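PDB 3DWC: metallocarboxypeptidase from Trypanosoma cruzi, which probably releases C-terminal amino acids other than proline from peptides with broad specificity, as a cobalt-bound metallopeptidase of the M32 family. Local coordinates for residues 227-239 with 243-255. Residues are numbered along the deposited sequence; the frame is centred on the assembly and turned at random.
Sequences FDGGRLDVSAHPF and SKEDVRITTKYTE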
loop_
_atom_site.group_PDB
_atom_site.type_symbol
_atom_site.label_atom_id
_atom_site.label_comp_id
_atom_site.label_asym_id
_atom_site.label_seq_id
_atom_site.Cartn_x
_atom_site.Cartn_y
_atom_site.Cartn_z
ATOM N N PHE B 227 14.916 9.757 -2.989
ATOM C CA PHE B 227 13.456 9.835 -3.166
ATOM C C PHE B 227 12.928 8.988 -4.327
ATOM O O PHE B 227 11.743 8.837 -4.496
ATOM C CB PHE B 227 13.031 11.276 -3.353
ATOM C CG PHE B 227 12.882 12.048 -2.029
ATOM C CD1 PHE B 227 13.822 12.970 -1.630
ATOM C CD2 PHE B 227 11.814 11.803 -1.213
ATOM C CE1 PHE B 227 13.674 13.665 -0.450
ATOM C CE2 PHE B 227 11.638 12.494 -0.052
ATOM C CZ PHE B 227 12.575 13.425 0.335
ATOM N N ASP B 228 13.818 8.435 -5.138
ATOM C CA ASP B 228 13.401 7.453 -6.122
ATOM C C ASP B 228 13.350 6.047 -5.517
ATOM O O ASP B 228 13.036 5.087 -6.220
ATOM C CB ASP B 228 14.345 7.476 -7.322
ATOM C CG ASP B 228 14.112 8.690 -8.207
ATOM O OD1 ASP B 228 15.085 9.245 -8.670
ATOM O OD2 ASP B 228 12.964 9.095 -8.430
ATOM N N GLY B 229 13.673 5.944 -4.232
ATOM C CA GLY B 229 13.642 4.691 -3.516
ATOM C C GLY B 229 13.044 4.830 -2.125
ATOM O O GLY B 229 13.398 4.102 -1.212
ATOM N N GLY B 230 12.110 5.751 -1.969
ATOM C CA GLY B 230 11.483 5.987 -0.688
ATOM C C GLY B 230 10.513 7.151 -0.722
ATOM O O GLY B 230 10.350 7.793 -1.765
ATOM N N ARG B 231 9.822 7.379 0.397
ATOM C CA ARG B 231 8.802 8.411 0.444
ATOM C C ARG B 231 8.798 9.109 1.780
ATOM O O ARG B 231 9.282 8.529 2.753
ATOM C CB ARG B 231 7.409 7.798 0.239
ATOM C CG ARG B 231 7.092 7.240 -1.121
ATOM C CD ARG B 231 5.603 6.724 -1.066
ATOM N NE ARG B 231 4.708 7.850 -0.797
ATOM C CZ ARG B 231 4.242 8.675 -1.734
ATOM N NH1 ARG B 231 4.452 8.433 -3.008
ATOM N NH2 ARG B 231 3.453 9.698 -1.391
ATOM N N LEU B 232 8.237 10.326 1.823
ATOM C CA LEU B 232 7.771 10.962 3.081
ATOM C C LEU B 232 6.248 11.164 3.077
ATOM O O LEU B 232 5.721 11.711 2.162
ATOM C CB LEU B 232 8.447 12.344 3.319
ATOM C CG LEU B 232 7.961 13.216 4.487
ATOM C CD1 LEU B 232 8.302 12.589 5.823
ATOM C CD2 LEU B 232 8.465 14.679 4.461
ATOM N N ASP B 233 5.560 10.781 4.139
ATOM C CA ASP B 233 4.084 10.981 4.228
ATOM C C ASP B 233 3.710 11.315 5.671
ATOM O O ASP B 233 4.585 11.554 6.470
ATOM C CB ASP B 233 3.357 9.702 3.777
ATOM C CG ASP B 233 3.537 9.431 2.312
ATOM O OD1 ASP B 233 2.954 10.179 1.488
ATOM O OD2 ASP B 233 4.293 8.500 1.972
ATOM N N VAL B 234 2.411 11.288 5.999
ATOM C CA VAL B 234 1.881 11.639 7.333
ATOM C C VAL B 234 1.230 10.409 8.039
ATOM O O VAL B 234 0.531 9.620 7.412
ATOM C CB VAL B 234 0.903 12.800 7.186
ATOM C CG1 VAL B 234 0.169 13.099 8.497
ATOM C CG2 VAL B 234 1.650 14.046 6.688
ATOM N N SER B 235 1.573 10.186 9.304
ATOM C CA SER B 235 0.853 9.254 10.182
ATOM C C SER B 235 0.746 9.843 11.589
ATOM O O SER B 235 1.376 10.850 11.882
ATOM C CB SER B 235 1.469 7.855 10.236
ATOM O OG SER B 235 2.763 7.827 10.850
ATOM N N ALA B 236 -0.119 9.235 12.410
ATOM C CA ALA B 236 -0.305 9.598 13.803
ATOM C C ALA B 236 0.988 9.391 14.616
ATOM O O ALA B 236 1.298 10.183 15.494
ATOM C CB ALA B 236 -1.498 8.791 14.424
ATOM N N HIS B 237 1.762 8.349 14.322
ATOM C CA HIS B 237 3.078 8.166 14.979
ATOM C C HIS B 237 4.185 8.111 13.920
ATOM O O HIS B 237 4.108 7.303 13.004
ATOM C CB HIS B 237 3.061 6.891 15.844
ATOM C CG HIS B 237 1.842 6.777 16.733
ATOM N ND1 HIS B 237 0.815 5.883 16.487
ATOM C CD2 HIS B 237 1.466 7.479 17.835
ATOM C CE1 HIS B 237 -0.127 6.024 17.405
ATOM N NE2 HIS B 237 0.242 6.983 18.237
ATOM N N PRO B 238 5.186 9.011 13.985
ATOM C CA PRO B 238 6.287 8.885 13.028
ATOM C C PRO B 238 7.009 7.550 13.118
ATOM O O PRO B 238 7.273 7.052 14.204
ATOM C CB PRO B 238 7.240 10.027 13.419
ATOM C CG PRO B 238 6.854 10.397 14.757
ATOM C CD PRO B 238 5.373 10.203 14.818
ATOM N N PHE B 239 7.276 6.960 11.972
ATOM C CA PHE B 239 8.042 5.736 11.920
ATOM C C PHE B 239 8.734 5.700 10.568
ATOM O O PHE B 239 8.461 6.516 9.706
ATOM C CB PHE B 239 7.160 4.487 12.117
ATOM C CG PHE B 239 6.130 4.292 11.044
ATOM C CD1 PHE B 239 6.331 3.399 10.011
ATOM C CD2 PHE B 239 4.933 4.993 11.083
ATOM C CE1 PHE B 239 5.346 3.225 8.999
ATOM C CE2 PHE B 239 3.964 4.829 10.077
ATOM C CZ PHE B 239 4.192 3.949 9.039
ATOM N N SER B 243 10.044 -1.273 2.860
ATOM C CA SER B 243 11.109 -2.175 2.479
ATOM C C SER B 243 12.385 -1.425 2.077
ATOM O O SER B 243 12.362 -0.217 1.786
ATOM C CB SER B 243 10.618 -3.013 1.301
ATOM O OG SER B 243 9.602 -3.922 1.701
ATOM N N LYS B 244 13.503 -2.127 2.079
ATOM C CA LYS B 244 14.824 -1.503 1.805
ATOM C C LYS B 244 14.961 -0.812 0.444
ATOM O O LYS B 244 15.680 0.196 0.291
ATOM C CB LYS B 244 15.934 -2.537 1.964
ATOM C CG LYS B 244 16.080 -3.025 3.402
ATOM C CD LYS B 244 17.398 -3.789 3.579
ATOM C CE LYS B 244 17.310 -4.884 4.645
ATOM N NZ LYS B 244 16.995 -4.347 5.986
ATOM N N GLU B 245 14.298 -1.376 -0.551
ATOM C CA GLU B 245 14.218 -0.775 -1.893
ATOM C C GLU B 245 13.230 0.386 -2.001
ATOM O O GLU B 245 13.152 1.045 -3.043
ATOM C CB GLU B 245 13.838 -1.852 -2.943
ATOM C CG GLU B 245 14.663 -3.121 -2.857
ATOM C CD GLU B 245 14.101 -4.182 -1.940
ATOM O OE1 GLU B 245 14.630 -5.313 -2.035
ATOM O OE2 GLU B 245 13.158 -3.912 -1.129
ATOM N N ASP B 246 12.465 0.638 -0.937
ATOM C CA ASP B 246 11.336 1.520 -1.015
ATOM C C ASP B 246 11.032 1.906 0.417
ATOM O O ASP B 246 10.086 1.409 1.008
ATOM C CB ASP B 246 10.174 0.760 -1.717
ATOM C CG ASP B 246 8.952 1.629 -1.964
ATOM O OD1 ASP B 246 8.855 2.728 -1.334
ATOM O OD2 ASP B 246 8.061 1.182 -2.766
ATOM N N VAL B 247 11.866 2.794 0.986
ATOM C CA VAL B 247 11.827 3.089 2.419
ATOM C C VAL B 247 10.916 4.293 2.623
ATOM O O VAL B 247 11.114 5.314 2.004
ATOM C CB VAL B 247 13.239 3.398 2.989
ATOM C CG1 VAL B 247 13.128 3.828 4.555
ATOM C CG2 VAL B 247 14.120 2.249 2.788
ATOM N N ARG B 248 9.908 4.142 3.459
ATOM C CA ARG B 248 8.836 5.085 3.601
ATOM C C ARG B 248 8.759 5.504 5.084
ATOM O O ARG B 248 8.460 4.687 5.959
ATOM C CB ARG B 248 7.493 4.471 3.135
ATOM C CG ARG B 248 7.556 4.010 1.684
ATOM C CD ARG B 248 6.202 3.677 1.108
ATOM N NE ARG B 248 6.346 3.193 -0.263
ATOM C CZ ARG B 248 5.317 2.823 -1.005
ATOM N NH1 ARG B 248 4.107 2.890 -0.509
ATOM N NH2 ARG B 248 5.506 2.303 -2.204
ATOM N N ILE B 249 9.021 6.790 5.313
ATOM C CA ILE B 249 9.002 7.395 6.608
ATOM C C ILE B 249 7.806 8.340 6.723
ATOM O O ILE B 249 7.292 8.830 5.741
ATOM C CB ILE B 249 10.318 8.128 6.905
ATOM C CG1 ILE B 249 10.496 9.401 6.093
ATOM C CG2 ILE B 249 11.522 7.244 6.640
ATOM C CD1 ILE B 249 11.596 10.245 6.710
ATOM N N THR B 250 7.360 8.581 7.945
ATOM C CA THR B 250 6.266 9.502 8.161
ATOM C C THR B 250 6.576 10.478 9.303
ATOM O O THR B 250 7.573 10.332 10.042
ATOM C CB THR B 250 5.013 8.757 8.538
ATOM O OG1 THR B 250 5.239 8.129 9.784
ATOM C CG2 THR B 250 4.662 7.716 7.487
ATOM N N THR B 251 5.682 11.455 9.434
ATOM C CA THR B 251 5.743 12.457 10.460
ATOM C C THR B 251 4.349 13.031 10.613
ATOM O O THR B 251 3.386 12.603 9.994
ATOM C CB THR B 251 6.739 13.591 10.105
ATOM O OG1 THR B 251 6.951 14.418 11.251
ATOM C CG2 THR B 251 6.183 14.476 8.948
ATOM N N LYS B 252 4.253 14.048 11.429
ATOM C CA LYS B 252 2.961 14.611 11.771
ATOM C C LYS B 252 3.254 16.070 12.079
ATOM O O LYS B 252 4.302 16.371 12.623
ATOM C CB LYS B 252 2.474 13.888 12.994
ATOM C CG LYS B 252 1.033 14.131 13.371
ATOM C CD LYS B 252 0.894 14.270 14.890
ATOM C CE LYS B 252 1.433 13.030 15.662
ATOM N NZ LYS B 252 1.346 13.189 17.192
ATOM N N TYR B 253 2.357 16.954 11.663
ATOM C CA TYR B 253 2.563 18.377 11.797
ATOM C C TYR B 253 1.491 19.048 12.658
ATOM O O TYR B 253 0.314 18.695 12.584
ATOM C CB TYR B 253 2.577 19.041 10.435
ATOM C CG TYR B 253 3.563 18.465 9.449
ATOM C CD1 TYR B 253 3.138 17.606 8.449
ATOM C CD2 TYR B 253 4.884 18.782 9.509
ATOM C CE1 TYR B 253 3.997 17.074 7.559
ATOM C CE2 TYR B 253 5.783 18.240 8.615
ATOM C CZ TYR B 253 5.321 17.391 7.633
ATOM O OH TYR B 253 6.188 16.845 6.719
ATOM N N THR B 254 1.947 20.003 13.466
ATOM C CA THR B 254 1.113 20.954 14.174
ATOM C C THR B 254 1.614 22.353 13.792
ATOM O O THR B 254 2.837 22.577 13.653
ATOM C CB THR B 254 1.215 20.737 15.715
ATOM O OG1 THR B 254 0.574 21.800 16.409
ATOM C CG2 THR B 254 2.667 20.677 16.183
ATOM N N GLU B 255 0.676 23.269 13.559
ATOM C CA GLU B 255 0.994 24.671 13.264
ATOM C C GLU B 255 1.706 25.374 14.398
ATOM O O GLU B 255 2.448 26.324 14.159
ATOM C CB GLU B 255 -0.259 25.495 12.921
ATOM C CG GLU B 255 -0.678 25.409 11.488
ATOM C CD GLU B 255 -1.637 26.539 11.097
ATOM O OE1 GLU B 255 -1.562 26.939 9.898
ATOM O OE2 GLU B 255 -2.410 27.057 11.981
HETATM O O HOH W 1 15.757 2.488 -1.042
HETATM O O HOH W 2 5.730 7.232 3.877
#
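Val247 N donates to Gly229 O (3.0 Å) and opens the parallel pairing of strands 230-234 and 246-251. A water also bridges Gly229 O to Lys244 O in the turn before it. Arg248 lies alongside Arg231 and points the same way. Its guanidinium carries Arg231 CD over one face, with CD 3.7 Å from Arg248 NE. Each arginine grips an aspartate of its own strand side-on, Asp246 for Arg248 and Asp233 for Arg231. Arg248 NH1 also forms a salt bridge with Asp29 of the second subunit. Ile249 turns both its N and its O to strand 230-234: N bonds to Arg231 O, and O accepts from Asp233 N. A water joins the same oxygen to Asp233 OD2. On the face away from the two arginines, Ile249 CG1 meets Leu232 CD1 at 3.9 Å, and the Ile249 side chain reaches the helix 259-276 that bears the metal-binding HExxH histidines. Thr250 N bonds to Phe239 O at 2.9 Å. Thr250 OG1 sits between its backbone N and carbonyl carbon (chi1 65°), where it accepts from Phe239 N and donates to Ser235 OG. The two hydroxyl oxygens, Thr250 OG1 and Ser235 OG, are 2.7 Å apart. Ser235 OG in turn donates to His237 O. Thr251 O then takes Ser235 N at 3.1 Å. Beyond the strand, Tyr253 CE1 packs on Val234 CG2. This chain of hydroxyl hydrogen bonds ties the returning loop 235-239 to strand 246-251, while the two carboxylates would offset the charge of the neighbouring arginines near the subunit interface.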